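Local coordinates for protein-tyrosine-phosphatase (Chaetomium thermophilum var. thermophilum DSM 1495, PDB 5M43) that probably dephosphorylates phosphotyrosine and phosphoserine/threonine through this dual-specificity phosphatase domain of Yvh1, a protein linked to ribosome assembly, at residues 58-63 against 107-112; 24-29 against 46-51. All coordinates share one frame; numbering follows the deposited sequence. Where two conformers were deposited one is given.

In the fold
Both contacts lie in the dual-specificity phosphatase domain, and in sequence interaction 2 closes before interaction 1 opens. Interaction 1 is at the active site: the loop after strand 53-56 meets the phosphate-binding loop and the first turn of helix 109-121, beside a bound nitrate. Interaction 2 joins helices 23-29 and 47-50, which bracket strand 33-36 in sequence, and it lies farther out, its centre about 19 Å from the centre of the chain, against about 10 Å for the centre of interaction 1. Their centres are about 24 Å apart and their nearest atoms about 13 Å, so they do not touch. Strand 53-56 connects them along the chain, following helix 47-50 and leading into 58-63.

Interaction 1: 58-63 against 107-112; sequences DIDDME and KSRSVT. With NO3 (nitrate ion), chain B.
R109 and S108 reach from the phosphate-binding loop to the loop 58-63, each with one hydrogen bond. R109 NH1 gives its bond to I59 O at 2.9 Å; the acceptor lies almost in the guanidinium plane, and the donor meets a carbonyl lone pair. D61 lies over one face of the same guanidinium, its N 3.6 Å above the plane of R109 and offset toward the rim, and D61 CB lies over a face too, 3.6 Å from R109 NE. Hydroxyl S108 OG, set anti to the backbone N (chi1 179°), donates to D61 OD1 at 2.6 Å, coming from above the carboxylate plane, 37° out of it. D61 OD1 is also hydrogen-bonded to N156 ND2, and S108 OG to N156 N. S108 O is doubly used: T112 N and T112 OG1 reach it from opposite faces of its plane. The nitrate, probably from the crystallisation liquor, accepts from several of the loop's N-H groups. Its O1 takes the backbone N-H of K107. S108 N also donates to nitrate O1, at 2.9 Å. O3 is shared by R109 N and R109 NE, while O2 takes R109 NH2. M105 N adds a further bond to the ion. An alanine in place of R109 would probably leave I59 O without this donor and strip the nitrate of its NE and NH2 bonds. Backbone N-H groups at the start of helix 109-121 that converge on an anion, with an arginine gripping it through NE and NH2, are the mark of the cysteine-phosphatase P-loop of signature HCX5R, here HCAMGKSR; the nitrate is consistent with a substrate phosphate's position, facing the loop that in this family carries the general acid.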
loop_
_atom_site.group_PDB
_atom_site.type_symbol
_atom_site.label_atom_id
_atom_site.label_comp_id
_atom_site.label_asym_id
_atom_site.label_seq_id
_atom_site.Cartn_x
_atom_site.Cartn_y
_atom_site.Cartn_z
ATOM N N ASP A 58 -9.287 -9.890 -2.642
ATOM C CA ASP A 58 -10.077 -9.874 -3.863
ATOM C C ASP A 58 -10.957 -8.631 -3.837
ATOM O O ASP A 58 -12.002 -8.607 -3.165
ATOM C CB ASP A 58 -10.908 -11.153 -3.947
ATOM C CG ASP A 58 -11.679 -11.254 -5.211
ATOM O OD1 ASP A 58 -12.553 -12.148 -5.276
ATOM O OD2 ASP A 58 -11.479 -10.435 -6.103
ATOM N N ILE A 59 -10.546 -7.577 -4.542
ATOM C CA ILE A 59 -11.380 -6.379 -4.649
ATOM C C ILE A 59 -11.189 -5.771 -6.020
ATOM O O ILE A 59 -10.103 -5.850 -6.606
ATOM C CB ILE A 59 -11.047 -5.343 -3.542
ATOM C CG1 ILE A 59 -11.970 -4.121 -3.551
ATOM C CG2 ILE A 59 -9.616 -4.910 -3.597
ATOM C CD1 ILE A 59 -11.742 -3.177 -2.321
ATOM N N ASP A 60 -12.258 -5.184 -6.524
ATOM C CA ASP A 60 -12.259 -4.517 -7.812
ATOM C C ASP A 60 -12.031 -3.033 -7.644
ATOM O O ASP A 60 -12.243 -2.461 -6.570
ATOM C CB ASP A 60 -13.599 -4.730 -8.527
ATOM C CG ASP A 60 -13.661 -6.013 -9.311
ATOM O OD1 ASP A 60 -12.747 -6.871 -9.187
ATOM O OD2 ASP A 60 -14.692 -6.166 -10.055
ATOM N N ASP A 61 -11.643 -2.391 -8.739
ATOM C CA ASP A 61 -11.395 -0.952 -8.695
ATOM C C ASP A 61 -12.672 -0.233 -9.101
ATOM O O ASP A 61 -12.829 0.284 -10.227
ATOM C CB ASP A 61 -10.253 -0.572 -9.637
ATOM C CG ASP A 61 -9.998 0.897 -9.603
ATOM O OD1 ASP A 61 -10.263 1.494 -8.537
ATOM O OD2 ASP A 61 -9.497 1.451 -10.586
ATOM N N MET A 62 -13.619 -0.210 -8.168
ATOM C CA MET A 62 -14.909 0.415 -8.397
ATOM C C MET A 62 -15.296 1.178 -7.154
ATOM O O MET A 62 -14.912 0.794 -6.051
ATOM C CB MET A 62 -15.994 -0.609 -8.735
ATOM C CG MET A 62 -15.719 -1.175 -10.110
ATOM S SD MET A 62 -17.114 -2.113 -10.585
ATOM C CE MET A 62 -16.808 -3.598 -9.665
ATOM N N GLU A 63 -16.060 2.258 -7.350
ATOM C CA GLU A 63 -16.381 3.175 -6.246
ATOM C C GLU A 63 -17.260 2.550 -5.161
ATOM O O GLU A 63 -17.255 3.044 -4.034
ATOM C CB GLU A 63 -17.069 4.425 -6.800
ATOM C CG GLU A 63 -16.180 5.276 -7.693
ATOM C CD GLU A 63 -16.932 6.394 -8.411
ATOM O OE1 GLU A 63 -17.946 6.893 -7.838
ATOM O OE2 GLU A 63 -16.501 6.771 -9.532
ATOM N N LYS A 107 -2.500 2.175 -9.737
ATOM C CA LYS A 107 -3.116 3.494 -9.784
ATOM C C LYS A 107 -4.074 3.712 -8.625
ATOM O O LYS A 107 -4.020 4.759 -7.976
ATOM C CB LYS A 107 -3.901 3.717 -11.110
ATOM C CG LYS A 107 -4.691 4.995 -11.116
ATOM C CD LYS A 107 -5.421 5.105 -12.458
ATOM C CE LYS A 107 -6.255 6.345 -12.484
ATOM N NZ LYS A 107 -7.157 6.354 -13.758
ATOM N N SER A 108 -4.983 2.766 -8.381
ATOM C CA SER A 108 -6.122 3.021 -7.497
ATOM C C SER A 108 -6.133 2.069 -6.299
ATOM O O SER A 108 -6.006 2.511 -5.144
ATOM C CB SER A 108 -7.404 2.928 -8.334
ATOM O OG SER A 108 -8.537 3.162 -7.475
ATOM N N ARG A 109 -6.245 0.764 -6.528
ATOM C CA ARG A 109 -6.339 -0.172 -5.398
ATOM C C ARG A 109 -5.046 -0.160 -4.542
ATOM O O ARG A 109 -5.103 0.013 -3.323
ATOM C CB ARG A 109 -6.625 -1.575 -5.900
ATOM C CG ARG A 109 -8.131 -1.762 -6.252
ATOM C CD ARG A 109 -8.292 -3.050 -6.957
ATOM N NE ARG A 109 -7.849 -2.909 -8.362
ATOM C CZ ARG A 109 -8.135 -3.809 -9.301
ATOM N NH1 ARG A 109 -8.844 -4.896 -8.985
ATOM N NH2 ARG A 109 -7.726 -3.612 -10.589
ATOM N N SER A 110 -3.886 -0.393 -5.163
ATOM C CA SER A 110 -2.643 -0.482 -4.401
ATOM C C SER A 110 -2.302 0.862 -3.755
ATOM O O SER A 110 -1.757 0.907 -2.651
ATOM C CB SER A 110 -1.452 -0.940 -5.303
ATOM O OG SER A 110 -1.420 -0.097 -6.427
ATOM N N VAL A 111 -2.576 1.959 -4.471
ATOM C CA VAL A 111 -2.265 3.284 -3.964
ATOM C C VAL A 111 -3.107 3.565 -2.731
ATOM O O VAL A 111 -2.647 4.224 -1.792
ATOM C CB VAL A 111 -2.491 4.328 -5.081
ATOM C CG1 VAL A 111 -2.421 5.780 -4.601
ATOM C CG2 VAL A 111 -1.398 4.156 -6.158
ATOM N N THR A 112 -4.392 3.157 -2.766
ATOM C CA THR A 112 -5.218 3.330 -1.572
ATOM C C THR A 112 -4.627 2.611 -0.369
ATOM O O THR A 112 -4.589 3.155 0.753
ATOM C CB THR A 112 -6.636 2.830 -1.884
ATOM O OG1 THR A 112 -7.208 3.645 -2.910
ATOM C CG2 THR A 112 -7.521 2.885 -0.573
HETATM N N NO3 B . -5.962 -0.361 -10.166
HETATM O O1 NO3 B . -5.222 0.643 -10.358
HETATM O O2 NO3 B . -5.823 -1.396 -10.865
HETATM O O3 NO3 B . -6.718 -0.370 -9.154
#

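Interaction 2: 24-29 against 46-51; sequences RLIKEH and NEAFRH
I26 of helix 23-29 packs against F49 of the short helix 47-50, the helix in the crossover between parallel strands 33-36 and 53-56. The two side chains cross at about a right angle: I26 CG1 approaches the ring obliquely, 3.5 Å from F49 CE1 and equally near CZ. A23 and V42 also touch F49, while I31 lies against I26. On the other branch, I26 CG2 sits 3.8 Å from A48 O. A48 is the point of closest backbone approach, its CA 6.4 Å from the CA of K27, and its methyl CB lies against the lysine chain, 3.8 Å from K27 CD. N46, at the N-cap of helix 47-50, accepts from A48 N through OD1, on a lone pair. At the outer, exposed side K27 and E47 also cross at about a right angle. The lysine is bent at each torsion beyond CG, while a bend at chi2 (91°) places E47 CD so that its carboxylate can meet the lysine. They close a salt bridge in which K27 NZ meets the syn lone pair of E47 OE2; the 2.5 Å between K27 NZ and E47 OE2 is unusually small and its exact value doubtful.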
loop_
_atom_site.group_PDB
_atom_site.type_symbol
_atom_site.label_atom_id
_atom_site.label_comp_id
_atom_site.label_asym_id
_atom_site.label_seq_id
_atom_site.Cartn_x
_atom_site.Cartn_y
_atom_site.Cartn_z
ATOM N N ARG A 24 12.433 -10.530 -12.503
ATOM C CA ARG A 24 13.595 -9.652 -12.583
ATOM C C ARG A 24 13.451 -8.428 -11.692
ATOM O O ARG A 24 14.426 -7.972 -11.086
ATOM C CB ARG A 24 13.793 -9.243 -14.034
ATOM C CG ARG A 24 15.137 -8.617 -14.267
ATOM C CD ARG A 24 15.225 -8.061 -15.693
ATOM N NE ARG A 24 15.210 -9.084 -16.714
ATOM C CZ ARG A 24 16.289 -9.742 -17.148
ATOM N NH1 ARG A 24 17.491 -9.532 -16.611
ATOM N NH2 ARG A 24 16.179 -10.625 -18.126
ATOM N N LEU A 25 12.244 -7.868 -11.599
ATOM C CA LEU A 25 12.042 -6.665 -10.804
ATOM C C LEU A 25 11.940 -7.010 -9.333
ATOM O O LEU A 25 12.373 -6.232 -8.488
ATOM C CB LEU A 25 10.758 -5.928 -11.251
ATOM C CG LEU A 25 10.737 -5.489 -12.735
ATOM C CD1 LEU A 25 9.516 -4.592 -12.935
ATOM C CD2 LEU A 25 12.013 -4.751 -13.106
ATOM N N ILE A 26 11.272 -8.130 -9.007
ATOM C CA ILE A 26 11.266 -8.587 -7.619
ATOM C C ILE A 26 12.700 -8.740 -7.123
ATOM O O ILE A 26 13.044 -8.309 -6.009
ATOM C CB ILE A 26 10.489 -9.920 -7.562
ATOM C CG1 ILE A 26 9.020 -9.760 -8.046
ATOM C CG2 ILE A 26 10.692 -10.606 -6.221
ATOM C CD1 ILE A 26 8.273 -8.555 -7.597
ATOM N N LYS A 27 13.567 -9.344 -7.945
ATOM C CA LYS A 27 14.963 -9.552 -7.533
ATOM C C LYS A 27 15.726 -8.236 -7.488
ATOM O O LYS A 27 16.537 -8.022 -6.582
ATOM C CB LYS A 27 15.661 -10.552 -8.451
ATOM C CG LYS A 27 15.182 -12.005 -8.212
ATOM C CD LYS A 27 15.188 -12.785 -9.530
ATOM C CE LYS A 27 16.597 -13.102 -9.992
ATOM N NZ LYS A 27 17.279 -13.928 -8.928
ATOM N N GLU A 28 15.467 -7.334 -8.458
ATOM C CA GLU A 28 16.188 -6.050 -8.495
ATOM C C GLU A 28 15.979 -5.238 -7.232
ATOM O O GLU A 28 16.928 -4.657 -6.685
ATOM C CB GLU A 28 15.718 -5.220 -9.699
ATOM C CG GLU A 28 16.392 -3.832 -9.797
ATOM C CD GLU A 28 15.892 -2.977 -10.939
ATOM O OE1 GLU A 28 14.947 -3.426 -11.649
ATOM O OE2 GLU A 28 16.444 -1.886 -11.115
ATOM N N HIS A 29 14.740 -5.209 -6.737
ATOM C CA HIS A 29 14.405 -4.440 -5.561
ATOM C C HIS A 29 14.461 -5.264 -4.302
ATOM O O HIS A 29 14.207 -4.694 -3.236
ATOM C CB HIS A 29 12.992 -3.826 -5.742
ATOM C CG HIS A 29 12.922 -2.927 -6.944
ATOM N ND1 HIS A 29 13.788 -1.862 -7.101
ATOM C CD2 HIS A 29 12.135 -2.950 -8.048
ATOM C CE1 HIS A 29 13.538 -1.269 -8.251
ATOM N NE2 HIS A 29 12.530 -1.890 -8.837
ATOM N N ASN A 46 8.747 -20.269 -9.600
ATOM C CA ASN A 46 9.839 -19.373 -9.948
ATOM C C ASN A 46 10.584 -19.023 -8.670
ATOM O O ASN A 46 9.975 -18.528 -7.716
ATOM C CB ASN A 46 9.309 -18.120 -10.645
ATOM C CG ASN A 46 10.412 -17.217 -11.141
ATOM O OD1 ASN A 46 11.376 -16.916 -10.421
ATOM N ND2 ASN A 46 10.289 -16.782 -12.397
ATOM N N GLU A 47 11.904 -19.265 -8.671
ATOM C CA GLU A 47 12.742 -19.038 -7.492
ATOM C C GLU A 47 12.539 -17.653 -6.903
ATOM O O GLU A 47 12.632 -17.471 -5.688
ATOM C CB GLU A 47 14.221 -19.247 -7.854
ATOM C CG GLU A 47 14.805 -18.181 -8.819
ATOM C CD GLU A 47 15.439 -16.967 -8.122
ATOM O OE1 GLU A 47 15.470 -16.920 -6.875
ATOM O OE2 GLU A 47 15.915 -16.052 -8.839
ATOM N N ALA A 48 12.265 -16.658 -7.742
ATOM C CA ALA A 48 12.106 -15.298 -7.239
ATOM C C ALA A 48 10.905 -15.187 -6.317
ATOM O O ALA A 48 10.863 -14.315 -5.435
ATOM C CB ALA A 48 11.934 -14.327 -8.410
ATOM N N PHE A 49 9.892 -16.019 -6.530
ATOM C CA PHE A 49 8.673 -15.931 -5.725
ATOM C C PHE A 49 8.538 -17.030 -4.691
ATOM O O PHE A 49 7.654 -16.931 -3.838
ATOM C CB PHE A 49 7.429 -15.946 -6.634
ATOM C CG PHE A 49 7.359 -14.761 -7.586
ATOM C CD1 PHE A 49 6.788 -13.567 -7.166
ATOM C CD2 PHE A 49 7.877 -14.842 -8.890
ATOM C CE1 PHE A 49 6.746 -12.446 -8.010
ATOM C CE2 PHE A 49 7.833 -13.734 -9.744
ATOM C CZ PHE A 49 7.244 -12.534 -9.324
ATOM N N ARG A 50 9.408 -18.045 -4.724
ATOM C CA ARG A 50 9.180 -19.260 -3.946
ATOM C C ARG A 50 9.027 -18.968 -2.458
ATOM O O ARG A 50 8.202 -19.602 -1.773
ATOM C CB ARG A 50 10.323 -20.239 -4.182
ATOM C CG ARG A 50 10.431 -21.336 -3.121
ATOM C CD ARG A 50 11.304 -22.476 -3.620
ATOM N NE ARG A 50 10.662 -23.174 -4.735
ATOM C CZ ARG A 50 9.708 -24.096 -4.593
ATOM N NH1 ARG A 50 9.280 -24.440 -3.383
ATOM N NH2 ARG A 50 9.173 -24.677 -5.661
ATOM N N HIS A 51 9.790 -18.012 -1.928
ATOM C CA HIS A 51 9.712 -17.745 -0.494
ATOM C C HIS A 51 9.115 -16.380 -0.153
ATOM O O HIS A 51 9.233 -15.939 0.991
ATOM C CB HIS A 51 11.102 -17.895 0.137
ATOM C CG HIS A 51 11.691 -19.273 -0.016
ATOM N ND1 HIS A 51 11.280 -20.354 0.738
ATOM C CD2 HIS A 51 12.641 -19.748 -0.861
ATOM C CE1 HIS A 51 11.958 -21.427 0.372
ATOM N NE2 HIS A 51 12.787 -21.088 -0.599
#